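Local coordinates for type II secretion pathway related protein (Escherichia coli, PDB 3SOL) that is the pilotin GspS of the type II secretion system and probably binds the secretin subunit to guide it to the outer membrane, at residues S15-R18 with Y19-R23; R57-S60 with D61-V65. All coordinates share one frame; numbering follows the deposited sequence.

Contact 1: residues S15-R18 with Y19-R23; sequences SATR and YLKMR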
# COMPACT_ATOMS: atom_id res chain seq x y z
N SER A 15 1.20 0.24 -2.42
CA SER A 15 2.59 0.44 -2.89
C SER A 15 3.51 0.91 -1.77
O SER A 15 4.65 0.50 -1.69
CB SER A 15 2.67 1.44 -4.04
OG SER A 15 2.13 2.67 -3.61
N ALA A 16 2.99 1.79 -0.91
CA ALA A 16 3.74 2.26 0.25
C ALA A 16 4.04 1.11 1.22
O ALA A 16 5.12 1.04 1.82
CB ALA A 16 2.95 3.39 0.96
N THR A 17 3.08 0.20 1.36
CA THR A 17 3.23 -0.95 2.23
C THR A 17 4.29 -1.90 1.65
O THR A 17 5.14 -2.43 2.37
CB THR A 17 1.86 -1.67 2.44
OG1 THR A 17 0.92 -0.71 2.99
CG2 THR A 17 2.00 -2.80 3.38
N ARG A 18 4.26 -2.08 0.32
CA ARG A 18 5.34 -2.82 -0.37
C ARG A 18 6.72 -2.16 -0.16
O ARG A 18 7.73 -2.83 0.08
CB ARG A 18 5.03 -2.95 -1.83
CG ARG A 18 6.11 -3.60 -2.65
CD ARG A 18 5.65 -3.60 -4.11
NE ARG A 18 6.62 -4.21 -5.00
CZ ARG A 18 6.50 -4.28 -6.32
NH1 ARG A 18 5.45 -3.75 -6.95
NH2 ARG A 18 7.45 -4.90 -7.03
N TYR A 19 6.75 -0.85 -0.25
CA TYR A 19 7.98 -0.11 -0.00
C TYR A 19 8.51 -0.36 1.41
O TYR A 19 9.69 -0.61 1.59
CB TYR A 19 7.79 1.38 -0.27
CG TYR A 19 9.03 2.06 -0.83
CD1 TYR A 19 9.15 2.28 -2.18
CD2 TYR A 19 10.07 2.47 -0.00
CE1 TYR A 19 10.27 2.89 -2.72
CE2 TYR A 19 11.22 3.09 -0.54
CZ TYR A 19 11.29 3.29 -1.90
OH TYR A 19 12.37 3.90 -2.50
N LEU A 20 7.62 -0.34 2.41
CA LEU A 20 8.02 -0.62 3.79
C LEU A 20 8.62 -2.00 3.95
O LEU A 20 9.64 -2.18 4.63
CB LEU A 20 6.83 -0.44 4.74
CG LEU A 20 6.44 1.00 5.05
CD1 LEU A 20 5.27 1.00 6.04
CD2 LEU A 20 7.67 1.78 5.61
N LYS A 21 7.98 -2.99 3.32
CA LYS A 21 8.43 -4.36 3.42
C LYS A 21 9.76 -4.60 2.72
O LYS A 21 10.62 -5.29 3.23
CB LYS A 21 7.38 -5.30 2.83
CG LYS A 21 6.18 -5.47 3.71
CD LYS A 21 5.00 -6.11 2.95
CE LYS A 21 5.29 -7.48 2.45
NZ LYS A 21 4.11 -7.99 1.67
N MET A 22 9.92 -4.02 1.53
CA MET A 22 11.07 -4.28 0.69
C MET A 22 12.29 -3.44 1.11
O MET A 22 13.41 -3.92 1.10
CB MET A 22 10.72 -3.99 -0.79
CG MET A 22 9.74 -4.98 -1.41
SD MET A 22 10.51 -6.54 -1.97
CE MET A 22 11.96 -5.93 -2.72
N ARG A 23 12.06 -2.18 1.48
CA ARG A 23 13.16 -1.22 1.62
C ARG A 23 13.31 -0.63 3.02
O ARG A 23 14.28 0.09 3.27
CB ARG A 23 12.96 -0.12 0.59
CG ARG A 23 13.20 -0.72 -0.79
CD ARG A 23 12.82 0.13 -1.85
NE ARG A 23 13.15 -0.52 -3.13
CZ ARG A 23 14.20 -0.25 -3.89
NH1 ARG A 23 14.33 -0.88 -5.04
NH2 ARG A 23 15.12 0.62 -3.51
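Ser15 and Tyr19 form the first of four i to i+4 backbone hydrogen bonds between residues 15-18 and 19-23, near the C-terminal end of helix 5-23, the first helix of this all-helical pilotin domain. Tyr19 N donates to Ser15 O at 2.9 Å, and Leu20, Lys21 and Met22 repeat the bond to Ala16, Thr17 and Arg18. The last of the four, Met22 N to Arg18 O, lies nearly along the C=O axis, whereas the other three donors are tilted out of the carbonyl plane by 22 to 25°.

Nonpolar contacts follow the same spacing. Arg18 and Met22 run side by side, pointing the same way, with Arg18 CG 4.1 Å from Met22 CG. Arg18 is extended, its CG turned away from the backbone N (chi1 175°), which carries the guanidinium out to Asp61 and Tyr64 on helix 53-69. On the buried side the small Ala16 and branched Leu20 suit the close approach of Phe81 and Leu85.

Polar ends are satisfied beyond the two segments. Ser15 OG bonds back to Ala11 O and Ser12 O, a short hydroxyl folded onto its own helix, and Thr17 OG1 does likewise with Ile13 O. Tyr19 carries its hydroxyl to Glu74 and Lys77.

The tyrosine ring itself is covered on one face by the aliphatic part of Arg23, whose CD stands 3.5 Å above the plane of the Tyr19 ring, offset toward the rim.

Contact 2: residues R57-S60 with D61-V65; sequences RKHS and DDIYV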
# COMPACT_ATOMS: atom_id res chain seq x y z
N ARG A 57 -3.42 -3.97 -7.66
CA ARG A 57 -2.07 -4.52 -7.80
C ARG A 57 -1.31 -3.87 -8.97
O ARG A 57 -0.17 -3.45 -8.79
CB ARG A 57 -2.13 -6.05 -7.98
CG ARG A 57 -0.75 -6.74 -7.94
CD ARG A 57 -0.78 -8.12 -8.62
NE ARG A 57 -1.00 -7.99 -10.07
CZ ARG A 57 -1.96 -8.59 -10.78
NH1 ARG A 57 -2.84 -9.43 -10.21
NH2 ARG A 57 -2.04 -8.38 -12.09
N LYS A 58 -1.95 -3.76 -10.14
CA LYS A 58 -1.28 -3.22 -11.33
C LYS A 58 -0.87 -1.76 -11.15
O LYS A 58 0.28 -1.38 -11.44
CB LYS A 58 -2.16 -3.38 -12.57
CG LYS A 58 -2.24 -4.82 -13.07
CD LYS A 58 -3.26 -5.00 -14.19
CE LYS A 58 -3.56 -6.48 -14.43
NZ LYS A 58 -4.47 -6.74 -15.60
N HIS A 59 -1.79 -0.95 -10.64
CA HIS A 59 -1.50 0.46 -10.38
C HIS A 59 -0.44 0.61 -9.29
O HIS A 59 0.43 1.47 -9.38
CB HIS A 59 -2.76 1.23 -9.98
CG HIS A 59 -2.64 2.72 -10.14
ND1 HIS A 59 -2.34 3.32 -11.35
CD2 HIS A 59 -2.79 3.74 -9.26
CE1 HIS A 59 -2.30 4.63 -11.20
NE2 HIS A 59 -2.57 4.91 -9.94
N SER A 60 -0.52 -0.23 -8.26
CA SER A 60 0.44 -0.20 -7.16
C SER A 60 1.86 -0.45 -7.69
O SER A 60 2.81 0.20 -7.23
CB SER A 60 0.07 -1.21 -6.08
OG SER A 60 1.03 -1.21 -5.03
N ASP A 61 1.98 -1.38 -8.64
CA ASP A 61 3.26 -1.68 -9.30
C ASP A 61 3.85 -0.44 -9.96
O ASP A 61 5.04 -0.17 -9.85
CB ASP A 61 3.10 -2.77 -10.38
CG ASP A 61 2.83 -4.16 -9.79
OD1 ASP A 61 3.01 -4.36 -8.57
OD2 ASP A 61 2.44 -5.05 -10.58
N ASP A 62 3.00 0.32 -10.65
CA ASP A 62 3.43 1.51 -11.37
C ASP A 62 3.83 2.63 -10.42
O ASP A 62 4.83 3.32 -10.64
CB ASP A 62 2.32 2.00 -12.29
CG ASP A 62 2.07 1.06 -13.46
OD1 ASP A 62 2.97 0.28 -13.84
OD2 ASP A 62 0.96 1.13 -14.01
N ILE A 63 3.06 2.80 -9.34
CA ILE A 63 3.39 3.76 -8.30
C ILE A 63 4.70 3.38 -7.63
O ILE A 63 5.54 4.24 -7.36
CB ILE A 63 2.28 3.86 -7.23
CG1 ILE A 63 1.00 4.46 -7.85
CG2 ILE A 63 2.74 4.71 -6.06
CD1 ILE A 63 -0.24 4.28 -7.01
N TYR A 64 4.89 2.09 -7.37
CA TYR A 64 6.10 1.65 -6.70
C TYR A 64 7.36 2.06 -7.46
O TYR A 64 8.33 2.53 -6.86
CB TYR A 64 6.07 0.14 -6.54
CG TYR A 64 7.24 -0.42 -5.76
CD1 TYR A 64 7.25 -0.39 -4.37
CD2 TYR A 64 8.32 -1.00 -6.41
CE1 TYR A 64 8.31 -0.92 -3.65
CE2 TYR A 64 9.39 -1.54 -5.69
CZ TYR A 64 9.36 -1.49 -4.31
OH TYR A 64 10.40 -2.00 -3.57
N VAL A 65 7.33 1.89 -8.78
CA VAL A 65 8.44 2.31 -9.61
C VAL A 65 8.72 3.80 -9.45
O VAL A 65 9.88 4.21 -9.30
CB VAL A 65 8.19 1.98 -11.07
CG1 VAL A 65 9.26 2.64 -11.95
CG2 VAL A 65 8.15 0.47 -11.26
O HOH W 1 -1.13 2.38 -13.39
O HOH W 2 2.79 -3.49 -5.79
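His59 and Ile63, one helical turn apart, meet through their side chains: Ile63 CD1 comes to 3.4 Å from His59 CD2, and Ile63 CG1 lies over one face of the imidazole. The isoleucine suits this place because its CG1 branch runs back along the helix, set opposite the carbonyl carbon (chi1 -67°), while its other branch faces helix 5-23. Two waters join the polar side chains. Water 1 bonds to His59 ND1 and donates to Asp62 OD2 at 2.5 Å. Water 2 bonds to Ser60 OG and donates to Asp61 OD1 at 2.9 Å. Arg57 NE stays 4.6 Å from Asp61 OD2, beyond a salt bridge, so its attraction to the carboxylate is probably only modest.

Further out, His59 NE2 is hydrogen-bonded to Glu8 OE2, so both ring nitrogens have partners, which probably fixes the rotation of the ring. Arg18 forms a salt bridge with Asp61 OD1, the oxygen that also receives water 2. An alanine in place of Asp61 would probably leave the Arg18 guanidinium without its carboxylate mate and take from water 2 the oxygen it donates to.

Beneath these side chains runs regular backbone bonding, from Asp61 N to Arg57 O at 3.0 Å through Tyr64 N to Ser60 O. The whole is typical of an amphipathic alpha-helix, here helix 53-69 of the pilotin bundle, with Ser60, Ile63 and Tyr64 buried and Lys58 and Asp62 exposed.

In the fold
The two contacts lie in series along the chain, on helices 5-23 and 53-69, with centres 11 Å apart, and they touch directly where these helices pack. Polar links tie them: Arg18 NH1 to Asp61 OD1 is a 3.0 Å salt bridge, and Arg23 NE to Tyr64 OH, at 3.2 Å, is a probable hydrogen bond. Tyr64 of contact 2 sits among four residues of contact 1, Arg18, Tyr19, Met22 and Arg23, with a cation-pi contact to Arg18 and a ring contact to Tyr19 at about 55° between planes. At Ser15 the approach is close, with OG 3.2 Å from Ile63 CG2, as a small residue permits. The first and third helices of the PulS/OutS-type pilotin domain are joined here.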